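Local coordinates for HTH marR-type domain-containing protein (Streptococcus agalactiae serotype III, PDB 7DVR) that binds heme and probably acts as a dimeric, DNA-binding transcription regulator of the MarR family that responds to it, at residues A[20-23]-A[24-28]; A[120-123]-A[124-127]; A[129-132]-A[133-137]. All coordinates share one frame; numbering follows the deposited sequence.

Interaction 1 (A[20-23]-A[24-28]); sequences DRYA and KEYDV
K24 doubles back along the last turns of helix 4-25 so that its ammonium meets the same carbonyl as its own amide. Its CB rests 3.6 Å from R21 O, and CG turns back over D20 O. CD and CE pass around that oxygen, the chain bending at chi2 and again at chi4 (-84°), until NZ donates to D20 O at 2.9 Å. NZ arrives above the carbonyl plane, whereas K24 N completes the ordinary helical bond from the other face, so two donors grip one oxygen. The D20 carboxylate runs alongside; its OD1 stays 4.0 Å from K24 NZ, too long for a salt bridge, though the opposite charges probably still attract. A lysine suits the place: its long chain can curl back, leaving the ammonium a second donor on a carbonyl already used by K24 N.

One turn apart, the rings of Y22 and Y26 run alongside each other off the same flank of the helix, their CE1 atoms 3.4 Å apart and their planes inclined at 42°. Y22 O lies at the edge of the Y26 ring. The Y22 hydroxyl is hydrogen-bonded to that of T116 in helix 97-117, while its ring also meets F109 and Y18.

A23, small and buried, lets the chain close in tightly: V28 N returns to A23 O at 2.9 Å in an almost straight bond (177°), and V28 CG2 comes to 3.5 Å from A23 O, with A23 CB at 4.3 Å. D27 takes positive phi, and D27 N bonds weakly back to K24 O. This pattern of returning bonds is a Schellman motif, here ending helix 4-25 against helix 97-117 of the MarR-type fold.

Interaction 2 (A[120-123]-A[124-127]); sequences GITK and EEIR. With HEM (protoporphyrin IX containing Fe), chain B.
A capping box opens helix 123-139, and in it T122 and E125 exchange bonds: each side chain accepts from the backbone amide of the other. T122 OG1 takes E125 N at 2.9 Å, while E125 OE1 takes T122 N at 3.0 Å, both bonds bending little (163°). The threonine hydroxyl can do this because chi1 of 70° sets OG1 between the backbone N and the carbonyl carbon, facing the first turn. Beyond CG the glutamate is extended, which carries OE1 back across the start of the helix; T122 N meets it on its anti side, 28° out of the carboxylate plane. Threonine and glutamate suit the two places, since a short hydroxyl serves the N-cap and a longer acid spans the return.

I121, just before the N-cap, and I126, in the first turn, bring their branches together beside the box: I121 CG2 presses on I126 CD1 at 3.3 Å, tighter than usual for two carbons, with the side chains crossing at about a right angle. I121 also packs on L136 of the second subunit. On the exposed surface, R127 NH2 makes a salt bridge with E124 OE2 at 3.3 Å, the acceptor lying in the guanidinium plane; R127 NE adds a weak bond to OE1.

K123 leads away from the helix, its chain bending at chi2 and chi3, and NZ donates to the heme propionate oxygen O1D at 2.8 Å. The propionate charge is probably balanced in part by this lysine. E125 OE2 has a separate partner, K131 of the second subunit, so one carboxylate completes the capping box and bridges to the second subunit; its negative charge near the helix N-terminus is probably stabilised by the helix dipole as well.

Interaction 3 (A[129-132]-A[133-137]); sequences TKKV and IRTLA
T135 stands beside K131 one turn further along helix 123-139, the two side chains leaving the helix in much the same direction, and T135 OG1 lies 4.1 Å from K131 CG. The firmer link is to the backbone: T135 OG1 donates to K131 O at 2.8 Å. With chi1 at -52°, OG1 sits beside its own backbone N and is turned back toward the preceding turn. T135 N also bonds to K131 O, at 2.9 Å, and the two donors arrive from opposite faces of the carbonyl plane. Threonine fits here because its hydroxyl can be satisfied by a carbonyl of the preceding turn. At the tip of the long K131 chain, NZ forms a salt bridge with E125 OE2 of the second subunit.

V132 and L136, also four residues apart, bring V132 CG1 and L136 CD1 to 4.2 Å, with L136 CG lying 3.2 Å from V132 O. Their aliphatic branches suit the dimer interface, where V132 meets T129 and L136 meets M117 of the second subunit; L136 also touches a heme. I133 lays CG1 3.2 Å from T129 O and directs its branched chain to L11 of the second subunit, while T129 turns its hydroxyl to E125 O of its own helix.

I133 N to T129 O, R134 N to K130 O and L136 N to V132 O, the last at 2.9 Å, continue the regular i to i+4 bonding. With T129, V132, I133 and L136 packed on the second subunit and K131 salt-bridged to it, the segment serves as in the C-terminal dimerisation helices of MarR proteins.

In the fold
Interactions 2 and 3 follow each other on helix 123-139, their centres about 14 Å apart, and both touch the second subunit: E125 pairs with K131 of the second subunit, and K131 with E125 of that subunit. Interaction 1 lies apart at the end of helix 4-25, with its centre about 26 Å from that of interaction 2 and 30 Å from that of interaction 3. The side chains of Y22 and I126 lie about 8 and 9 Å from that of H114, the axial iron ligand; K123 holds a propionate, and L136 comes within about 4 Å of a different heme. Interaction 1 stands about 8 Å from a heme at A23 without touching it; only interactions 2 and 3 join heme and dimer contacts.

Interaction 1 (A[20-23]-A[24-28])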
ATOM      1  N   ASP A  20     -11.809  -0.616  -9.762  1.00 37.35           N
ATOM      2  CA  ASP A  20     -11.826  -0.576 -11.229  1.00 42.07           C
ATOM      3  C   ASP A  20     -12.976  -1.416 -11.782  1.00 42.48           C
ATOM      4  O   ASP A  20     -13.693  -0.915 -12.593  1.00 40.49           O
ATOM      5  CB  ASP A  20     -10.502  -1.053 -11.808  1.00 47.29           C
ATOM      6  CG  ASP A  20      -9.431   0.046 -11.813  1.00 55.31           C
ATOM      7  OD1 ASP A  20      -9.786   1.234 -11.631  1.00 58.28           O
ATOM      8  OD2 ASP A  20      -8.243  -0.292 -12.017  1.00 64.53           O
ATOM      9  N   ARG A  21     -13.129  -2.631 -11.305  1.00 42.33           N
ATOM     10  CA  ARG A  21     -14.250  -3.502 -11.734  1.00 46.59           C
ATOM     11  C   ARG A  21     -15.611  -2.907 -11.371  1.00 43.45           C
ATOM     12  O   ARG A  21     -16.429  -2.836 -12.274  1.00 43.16           O
ATOM     13  CB  ARG A  21     -14.061  -4.908 -11.184  1.00 51.82           C
ATOM     14  CG  ARG A  21     -12.831  -5.581 -11.776  1.00 59.63           C
ATOM     15  CD  ARG A  21     -12.695  -7.048 -11.421  1.00 66.99           C
ATOM     16  NE  ARG A  21     -13.627  -7.818 -12.234  1.00 75.93           N
ATOM     17  CZ  ARG A  21     -13.307  -8.552 -13.301  1.00 79.08           C
ATOM     18  NH1 ARG A  21     -14.260  -9.187 -13.962  1.00 82.25           N
ATOM     19  NH2 ARG A  21     -12.050  -8.660 -13.701  1.00 81.24           N
ATOM     20  N   TYR A  22     -15.815  -2.475 -10.123  1.00 41.87           N
ATOM     21  CA  TYR A  22     -17.047  -1.812  -9.618  1.00 43.82           C
ATOM     22  C   TYR A  22     -17.335  -0.562 -10.468  1.00 42.98           C
ATOM     23  O   TYR A  22     -18.449  -0.380 -10.910  1.00 43.03           O
ATOM     24  CB  TYR A  22     -16.848  -1.442  -8.132  1.00 45.55           C
ATOM     25  CG  TYR A  22     -18.009  -1.577  -7.175  1.00 48.38           C
ATOM     26  CD1 TYR A  22     -19.285  -1.144  -7.487  1.00 51.23           C
ATOM     27  CD2 TYR A  22     -17.816  -2.119  -5.918  1.00 49.91           C
ATOM     28  CE1 TYR A  22     -20.341  -1.286  -6.593  1.00 54.01           C
ATOM     29  CE2 TYR A  22     -18.864  -2.303  -5.027  1.00 53.07           C
ATOM     30  CZ  TYR A  22     -20.137  -1.896  -5.371  1.00 54.30           C
ATOM     31  OH  TYR A  22     -21.157  -2.049  -4.484  1.00 56.00           O
ATOM     32  N   ALA A  23     -16.341   0.317 -10.684  1.00 41.92           N
ATOM     33  CA  ALA A  23     -16.545   1.554 -11.482  1.00 41.07           C
ATOM     34  C   ALA A  23     -17.073   1.233 -12.900  1.00 41.78           C
ATOM     35  O   ALA A  23     -18.024   1.970 -13.376  1.00 39.46           O
ATOM     36  CB  ALA A  23     -15.253   2.396 -11.542  1.00 41.33           C
ATOM     37  N   LYS A  24     -16.530   0.206 -13.556  1.00 44.70           N
ATOM     38  CA  LYS A  24     -16.910  -0.178 -14.953  1.00 48.77           C
ATOM     39  C   LYS A  24     -18.362  -0.622 -14.939  1.00 47.53           C
ATOM     40  O   LYS A  24     -19.112  -0.306 -15.892  1.00 45.09           O
ATOM     41  CB  LYS A  24     -16.192  -1.403 -15.539  1.00 55.29           C
ATOM     42  CG  LYS A  24     -14.688  -1.338 -15.742  1.00 60.63           C
ATOM     43  CD  LYS A  24     -14.171  -0.033 -16.255  1.00 63.57           C
ATOM     44  CE  LYS A  24     -12.687   0.133 -15.986  1.00 68.78           C
ATOM     45  NZ  LYS A  24     -12.415   0.658 -14.617  1.00 69.75           N
ATOM     46  N   GLU A  25     -18.756  -1.304 -13.872  1.00 48.91           N
ATOM     47  CA  GLU A  25     -20.148  -1.827 -13.762  1.00 50.58           C
ATOM     48  C   GLU A  25     -21.181  -0.719 -13.628  1.00 50.11           C
ATOM     49  O   GLU A  25     -22.345  -0.872 -14.116  1.00 47.55           O
ATOM     50  CB  GLU A  25     -20.261  -2.774 -12.585  1.00 53.18           C
ATOM     51  CG  GLU A  25     -20.050  -4.169 -13.081  1.00 57.11           C
ATOM     52  CD  GLU A  25     -20.600  -5.189 -12.124  1.00 58.68           C
ATOM     53  OE1 GLU A  25     -21.612  -4.875 -11.395  1.00 60.05           O
ATOM     54  OE2 GLU A  25     -19.953  -6.247 -12.057  1.00 61.88           O
ATOM     55  N   TYR A  26     -20.786   0.370 -12.989  1.00 43.93           N
ATOM     56  CA  TYR A  26     -21.687   1.520 -12.825  1.00 45.83           C
ATOM     57  C   TYR A  26     -21.414   2.549 -13.950  1.00 41.46           C
ATOM     58  O   TYR A  26     -22.063   3.574 -13.981  1.00 44.45           O
ATOM     59  CB  TYR A  26     -21.643   1.907 -11.332  1.00 48.12           C
ATOM     60  CG  TYR A  26     -22.310   0.858 -10.426  1.00 50.32           C
ATOM     61  CD1 TYR A  26     -21.708  -0.374 -10.170  1.00 52.62           C
ATOM     62  CD2 TYR A  26     -23.574   1.045  -9.851  1.00 52.00           C
ATOM     63  CE1 TYR A  26     -22.325  -1.362  -9.385  1.00 53.56           C
ATOM     64  CE2 TYR A  26     -24.193   0.082  -9.040  1.00 53.27           C
ATOM     65  CZ  TYR A  26     -23.581  -1.147  -8.825  1.00 54.52           C
ATOM     66  OH  TYR A  26     -24.151  -2.157  -8.064  1.00 53.79           O
ATOM     67  N   ASP A  27     -20.551   2.254 -14.918  1.00 41.83           N
ATOM     68  CA  ASP A  27     -20.274   3.137 -16.073  1.00 43.52           C
ATOM     69  C   ASP A  27     -19.794   4.493 -15.526  1.00 43.03           C
ATOM     70  O   ASP A  27     -20.245   5.535 -16.025  1.00 43.67           O
ATOM     71  CB  ASP A  27     -21.526   3.349 -16.930  1.00 46.85           C
ATOM     72  CG  ASP A  27     -21.261   3.754 -18.360  1.00 49.07           C
ATOM     73  OD1 ASP A  27     -20.142   3.568 -18.841  1.00 51.31           O
ATOM     74  OD2 ASP A  27     -22.218   4.199 -19.006  1.00 56.70           O
ATOM     75  N   VAL A  28     -18.906   4.457 -14.550  1.00 42.99           N
ATOM     76  CA  VAL A  28     -18.338   5.745 -14.021  1.00 41.96           C
ATOM     77  C   VAL A  28     -16.848   5.589 -14.011  1.00 44.28           C
ATOM     78  O   VAL A  28     -16.134   6.131 -13.107  1.00 43.77           O
ATOM     79  CB  VAL A  28     -18.910   6.062 -12.651  1.00 41.36           C
ATOM     80  CG1 VAL A  28     -20.335   6.510 -12.778  1.00 42.81           C
ATOM     81  CG2 VAL A  28     -18.724   4.916 -11.687  1.00 39.61           C
TER

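Interaction 2 (A[120-123]-A[124-127])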
ATOM      1  N   GLY A 120     -20.594  -4.514   8.093  1.00 51.98           N
ATOM      2  CA  GLY A 120     -20.052  -5.302   9.210  1.00 52.34           C
ATOM      3  C   GLY A 120     -18.929  -4.586   9.915  1.00 50.30           C
ATOM      4  O   GLY A 120     -18.179  -5.248  10.648  1.00 52.36           O
ATOM      5  N   ILE A 121     -18.873  -3.262   9.766  1.00 50.99           N
ATOM      6  CA  ILE A 121     -17.865  -2.382  10.425  1.00 50.46           C
ATOM      7  C   ILE A 121     -18.555  -1.167  11.081  1.00 51.65           C
ATOM      8  O   ILE A 121     -19.258  -0.425  10.393  1.00 51.08           O
ATOM      9  CB  ILE A 121     -16.783  -1.939   9.403  1.00 49.67           C
ATOM     10  CG1 ILE A 121     -16.034  -3.120   8.790  1.00 50.26           C
ATOM     11  CG2 ILE A 121     -15.818  -0.981  10.070  1.00 50.40           C
ATOM     12  CD1 ILE A 121     -15.330  -2.804   7.464  1.00 50.41           C
ATOM     13  N   THR A 122     -18.284  -0.869  12.355  1.00 52.52           N
ATOM     14  CA  THR A 122     -18.991   0.208  13.106  1.00 51.66           C
ATOM     15  C   THR A 122     -18.262   1.541  12.967  1.00 53.12           C
ATOM     16  O   THR A 122     -17.036   1.529  12.567  1.00 50.94           O
ATOM     17  CB  THR A 122     -19.106  -0.196  14.567  1.00 51.93           C
ATOM     18  OG1 THR A 122     -17.808  -0.165  15.176  1.00 47.92           O
ATOM     19  CG2 THR A 122     -19.695  -1.586  14.696  1.00 53.46           C
ATOM     20  N   LYS A 123     -18.929   2.624  13.364  1.00 54.47           N
ATOM     21  CA  LYS A 123     -18.319   3.975  13.334  1.00 58.48           C
ATOM     22  C   LYS A 123     -17.169   3.995  14.335  1.00 57.51           C
ATOM     23  O   LYS A 123     -16.194   4.716  14.069  1.00 56.25           O
ATOM     24  CB  LYS A 123     -19.321   5.089  13.642  1.00 63.92           C
ATOM     25  CG  LYS A 123     -20.661   4.962  12.926  1.00 68.78           C
ATOM     26  CD  LYS A 123     -21.109   6.195  12.165  1.00 73.13           C
ATOM     27  CE  LYS A 123     -20.519   6.265  10.766  1.00 74.62           C
ATOM     28  NZ  LYS A 123     -20.666   7.613  10.166  1.00 76.78           N
ATOM     29  N   GLU A 124     -17.315   3.259  15.445  1.00 56.54           N
ATOM     30  CA  GLU A 124     -16.307   3.185  16.524  1.00 56.44           C
ATOM     31  C   GLU A 124     -15.069   2.475  15.988  1.00 54.43           C
ATOM     32  O   GLU A 124     -13.957   2.967  16.204  1.00 51.77           O
ATOM     33  CB  GLU A 124     -16.828   2.448  17.761  1.00 58.85           C
ATOM     34  CG  GLU A 124     -15.723   2.168  18.770  1.00 59.20           C
ATOM     35  CD  GLU A 124     -15.192   3.408  19.487  1.00 63.26           C
ATOM     36  OE1 GLU A 124     -15.729   4.524  19.224  1.00 64.76           O
ATOM     37  OE2 GLU A 124     -14.302   3.258  20.365  1.00 67.25           O
ATOM     38  N   GLU A 125     -15.275   1.338  15.324  1.00 54.40           N
ATOM     39  CA  GLU A 125     -14.168   0.547  14.727  1.00 53.14           C
ATOM     40  C   GLU A 125     -13.367   1.375  13.695  1.00 51.56           C
ATOM     41  O   GLU A 125     -12.101   1.252  13.646  1.00 48.93           O
ATOM     42  CB  GLU A 125     -14.738  -0.722  14.114  1.00 53.71           C
ATOM     43  CG  GLU A 125     -15.094  -1.772  15.148  1.00 56.59           C
ATOM     44  CD  GLU A 125     -15.748  -3.015  14.550  1.00 59.41           C
ATOM     45  OE1 GLU A 125     -16.390  -2.910  13.461  1.00 54.30           O
ATOM     46  OE2 GLU A 125     -15.609  -4.102  15.167  1.00 61.86           O
ATOM     47  N   ILE A 126     -14.060   2.188  12.902  1.00 51.57           N
ATOM     48  CA  ILE A 126     -13.422   3.106  11.892  1.00 51.95           C
ATOM     49  C   ILE A 126     -12.549   4.093  12.660  1.00 51.97           C
ATOM     50  O   ILE A 126     -11.363   4.250  12.320  1.00 49.92           O
ATOM     51  CB  ILE A 126     -14.465   3.863  11.047  1.00 54.32           C
ATOM     52  CG1 ILE A 126     -15.287   2.932  10.154  1.00 55.55           C
ATOM     53  CG2 ILE A 126     -13.824   4.988  10.226  1.00 55.12           C
ATOM     54  CD1 ILE A 126     -14.500   1.943   9.395  1.00 58.27           C
ATOM     55  N   ARG A 127     -13.132   4.693  13.701  1.00 51.34           N
ATOM     56  CA  ARG A 127     -12.469   5.729  14.517  1.00 53.02           C
ATOM     57  C   ARG A 127     -11.195   5.149  15.116  1.00 49.99           C
ATOM     58  O   ARG A 127     -10.175   5.841  15.100  1.00 51.89           O
ATOM     59  CB  ARG A 127     -13.420   6.195  15.617  1.00 58.93           C
ATOM     60  CG  ARG A 127     -13.013   7.512  16.263  1.00 66.14           C
ATOM     61  CD  ARG A 127     -13.535   7.693  17.693  1.00 72.51           C
ATOM     62  NE  ARG A 127     -13.179   6.587  18.583  1.00 75.23           N
ATOM     63  CZ  ARG A 127     -11.971   6.379  19.124  1.00 81.18           C
ATOM     64  NH1 ARG A 127     -10.956   7.200  18.892  1.00 82.59           N
ATOM     65  NH2 ARG A 127     -11.782   5.336  19.911  1.00 84.00           N
TER
HETATM   66  CHA HEM B 201     -16.112   8.478   3.192  1.00 59.00           C
HETATM   67  CHB HEM B 201     -14.798   9.197  -1.297  1.00 49.85           C
HETATM   68  CHC HEM B 201     -13.168   4.717  -1.412  1.00 47.42           C
HETATM   69  CHD HEM B 201     -13.790   4.342   3.289  1.00 54.68           C
HETATM   70  C1A HEM B 201     -15.922   9.001   1.968  1.00 59.66           C
HETATM   71  C2A HEM B 201     -16.370  10.268   1.613  1.00 68.96           C
HETATM   72  C3A HEM B 201     -15.995  10.467   0.348  1.00 63.69           C
HETATM   73  C4A HEM B 201     -15.306   9.346  -0.063  1.00 55.22           C
HETATM   74  CMA HEM B 201     -16.267  11.705  -0.454  1.00 69.90           C
HETATM   75  CAA HEM B 201     -17.143  11.249   2.461  1.00 80.14           C
HETATM   76  CBA HEM B 201     -18.658  11.051   2.271  1.00 94.95           C
HETATM   77  CGA HEM B 201     -19.472  12.018   3.114  1.00106.92           C
HETATM   78  O1A HEM B 201     -19.167  13.232   3.132  1.00118.06           O
HETATM   79  O2A HEM B 201     -20.455  11.623   3.789  1.00114.77           O
HETATM   80  C1B HEM B 201     -14.258   7.999  -1.682  1.00 45.79           C
HETATM   81  C2B HEM B 201     -13.878   7.794  -3.008  1.00 50.74           C
HETATM   82  C3B HEM B 201     -13.431   6.513  -3.068  1.00 48.43           C
HETATM   83  C4B HEM B 201     -13.551   5.981  -1.727  1.00 43.08           C
HETATM   84  CMB HEM B 201     -13.959   8.821  -4.107  1.00 56.78           C
HETATM   85  CAB HEM B 201     -12.851   5.784  -4.176  1.00 53.51           C
HETATM   86  CBB HEM B 201     -12.575   6.387  -5.308  1.00 61.12           C
HETATM   87  C1C HEM B 201     -13.143   4.245  -0.136  1.00 47.90           C
HETATM   88  C2C HEM B 201     -12.531   3.078   0.255  1.00 50.14           C
HETATM   89  C3C HEM B 201     -12.701   2.974   1.608  1.00 51.75           C
HETATM   90  C4C HEM B 201     -13.431   4.089   2.013  1.00 52.02           C
HETATM   91  CMC HEM B 201     -11.825   2.151  -0.680  1.00 53.70           C
HETATM   92  CAC HEM B 201     -12.307   1.888   2.489  1.00 54.45           C
HETATM   93  CBC HEM B 201     -11.957   0.704   2.001  1.00 54.28           C
HETATM   94  C1D HEM B 201     -14.493   5.470   3.603  1.00 54.36           C
HETATM   95  C2D HEM B 201     -14.990   5.665   4.940  1.00 60.39           C
HETATM   96  C3D HEM B 201     -15.650   6.811   4.919  1.00 67.10           C
HETATM   97  C4D HEM B 201     -15.546   7.297   3.559  1.00 57.44           C
HETATM   98  CMD HEM B 201     -14.833   4.759   6.130  1.00 63.21           C
HETATM   99  CAD HEM B 201     -16.353   7.450   6.086  1.00 80.99           C
HETATM  100  CBD HEM B 201     -17.876   7.536   5.857  1.00 92.66           C
HETATM  101  CGD HEM B 201     -18.538   8.288   6.993  1.00101.60           C
HETATM  102  O1D HEM B 201     -18.725   7.706   8.086  1.00111.66           O
HETATM  103  O2D HEM B 201     -18.909   9.481   6.853  1.00113.58           O
HETATM  104  NA  HEM B 201     -15.268   8.448   0.933  1.00 53.22           N
HETATM  105  NB  HEM B 201     -14.052   6.905  -0.977  1.00 47.75           N
HETATM  106  NC  HEM B 201     -13.682   4.824   0.935  1.00 48.96           N
HETATM  107  ND  HEM B 201     -14.857   6.454   2.828  1.00 53.37           N
HETATM  108 FE   HEM B 201     -14.479   6.651   1.039  1.00 47.07          FE

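Interaction 3 (A[129-132]-A[133-137])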
ATOM      1  N   THR A 129      -9.468   2.245  14.119  1.00 42.84           N
ATOM      2  CA  THR A 129      -8.558   2.009  12.981  1.00 42.48           C
ATOM      3  C   THR A 129      -7.862   3.296  12.526  1.00 45.40           C
ATOM      4  O   THR A 129      -6.611   3.282  12.399  1.00 47.05           O
ATOM      5  CB  THR A 129      -9.330   1.384  11.838  1.00 42.82           C
ATOM      6  OG1 THR A 129      -9.872   0.135  12.253  1.00 42.95           O
ATOM      7  CG2 THR A 129      -8.400   1.135  10.677  1.00 43.24           C
ATOM      8  N   LYS A 130      -8.610   4.361  12.265  1.00 45.76           N
ATOM      9  CA  LYS A 130      -8.051   5.688  11.905  1.00 48.78           C
ATOM     10  C   LYS A 130      -7.020   6.147  12.929  1.00 47.63           C
ATOM     11  O   LYS A 130      -5.968   6.656  12.548  1.00 48.05           O
ATOM     12  CB  LYS A 130      -9.140   6.746  11.798  1.00 52.81           C
ATOM     13  CG  LYS A 130      -9.958   6.660  10.519  1.00 57.08           C
ATOM     14  CD  LYS A 130     -10.804   7.891  10.281  1.00 61.67           C
ATOM     15  CE  LYS A 130     -11.486   7.912   8.925  1.00 66.25           C
ATOM     16  NZ  LYS A 130     -12.154   9.215   8.679  1.00 71.51           N
ATOM     17  N   LYS A 131      -7.317   6.035  14.204  1.00 45.84           N
ATOM     18  CA  LYS A 131      -6.341   6.424  15.228  1.00 46.75           C
ATOM     19  C   LYS A 131      -5.115   5.563  15.169  1.00 44.86           C
ATOM     20  O   LYS A 131      -4.042   6.071  15.454  1.00 47.19           O
ATOM     21  CB  LYS A 131      -6.973   6.287  16.611  1.00 48.63           C
ATOM     22  CG  LYS A 131      -6.087   6.594  17.817  1.00 52.06           C
ATOM     23  CD  LYS A 131      -6.960   6.712  19.054  1.00 54.10           C
ATOM     24  CE  LYS A 131      -6.269   7.135  20.346  1.00 57.91           C
ATOM     25  NZ  LYS A 131      -5.438   6.024  20.865  1.00 57.98           N
ATOM     26  N   VAL A 132      -5.235   4.271  14.905  1.00 43.60           N
ATOM     27  CA  VAL A 132      -4.032   3.433  14.959  1.00 41.36           C
ATOM     28  C   VAL A 132      -3.117   3.823  13.793  1.00 43.65           C
ATOM     29  O   VAL A 132      -1.914   3.914  13.992  1.00 43.17           O
ATOM     30  CB  VAL A 132      -4.423   1.966  14.947  1.00 40.30           C
ATOM     31  CG1 VAL A 132      -3.203   1.133  14.759  1.00 42.39           C
ATOM     32  CG2 VAL A 132      -5.123   1.600  16.266  1.00 40.87           C
ATOM     33  N   ILE A 133      -3.712   4.091  12.657  1.00 43.31           N
ATOM     34  CA  ILE A 133      -2.929   4.479  11.426  1.00 47.03           C
ATOM     35  C   ILE A 133      -2.191   5.792  11.729  1.00 47.73           C
ATOM     36  O   ILE A 133      -0.973   5.943  11.442  1.00 48.41           O
ATOM     37  CB  ILE A 133      -3.844   4.660  10.197  1.00 48.36           C
ATOM     38  CG1 ILE A 133      -4.699   3.439   9.850  1.00 49.76           C
ATOM     39  CG2 ILE A 133      -3.065   5.127   9.003  1.00 49.59           C
ATOM     40  CD1 ILE A 133      -3.952   2.218   9.528  1.00 49.65           C
ATOM     41  N   ARG A 134      -2.949   6.753  12.211  1.00 48.19           N
ATOM     42  CA  ARG A 134      -2.410   8.075  12.501  1.00 51.31           C
ATOM     43  C   ARG A 134      -1.263   7.896  13.493  1.00 50.99           C
ATOM     44  O   ARG A 134      -0.216   8.485  13.285  1.00 50.49           O
ATOM     45  CB  ARG A 134      -3.502   8.969  13.056  1.00 55.82           C
ATOM     46  CG  ARG A 134      -3.073  10.422  13.096  1.00 60.82           C
ATOM     47  CD  ARG A 134      -4.001  11.262  13.940  1.00 65.49           C
ATOM     48  NE  ARG A 134      -3.379  12.523  14.325  1.00 69.53           N
ATOM     49  CZ  ARG A 134      -3.169  13.556  13.506  1.00 75.86           C
ATOM     50  NH1 ARG A 134      -2.609  14.665  13.963  1.00 77.33           N
ATOM     51  NH2 ARG A 134      -3.530  13.491  12.234  1.00 77.00           N
ATOM     52  N   THR A 135      -1.443   7.079  14.520  1.00 49.82           N
ATOM     53  CA  THR A 135      -0.371   6.935  15.518  1.00 50.22           C
ATOM     54  C   THR A 135       0.844   6.269  14.868  1.00 49.48           C
ATOM     55  O   THR A 135       1.959   6.704  15.158  1.00 49.03           O
ATOM     56  CB  THR A 135      -0.861   6.210  16.766  1.00 50.20           C
ATOM     57  OG1 THR A 135      -2.039   6.862  17.232  1.00 50.96           O
ATOM     58  CG2 THR A 135       0.198   6.191  17.842  1.00 52.15           C
ATOM     59  N   LEU A 136       0.620   5.262  14.028  1.00 48.70           N
ATOM     60  CA  LEU A 136       1.698   4.560  13.284  1.00 47.77           C
ATOM     61  C   LEU A 136       2.439   5.587  12.426  1.00 46.59           C
ATOM     62  O   LEU A 136       3.682   5.612  12.482  1.00 45.20           O
ATOM     63  CB  LEU A 136       1.080   3.467  12.412  1.00 49.03           C
ATOM     64  CG  LEU A 136       0.675   2.183  13.137  1.00 50.61           C
ATOM     65  CD1 LEU A 136       0.124   1.138  12.184  1.00 51.02           C
ATOM     66  CD2 LEU A 136       1.846   1.606  13.904  1.00 52.66           C
ATOM     67  N   ALA A 137       1.688   6.442  11.745  1.00 46.05           N
ATOM     68  CA  ALA A 137       2.258   7.462  10.831  1.00 50.47           C
ATOM     69  C   ALA A 137       3.133   8.396  11.654  1.00 51.96           C
ATOM     70  O   ALA A 137       4.250   8.660  11.251  1.00 53.25           O
ATOM     71  CB  ALA A 137       1.178   8.209  10.100  1.00 51.51           C
TER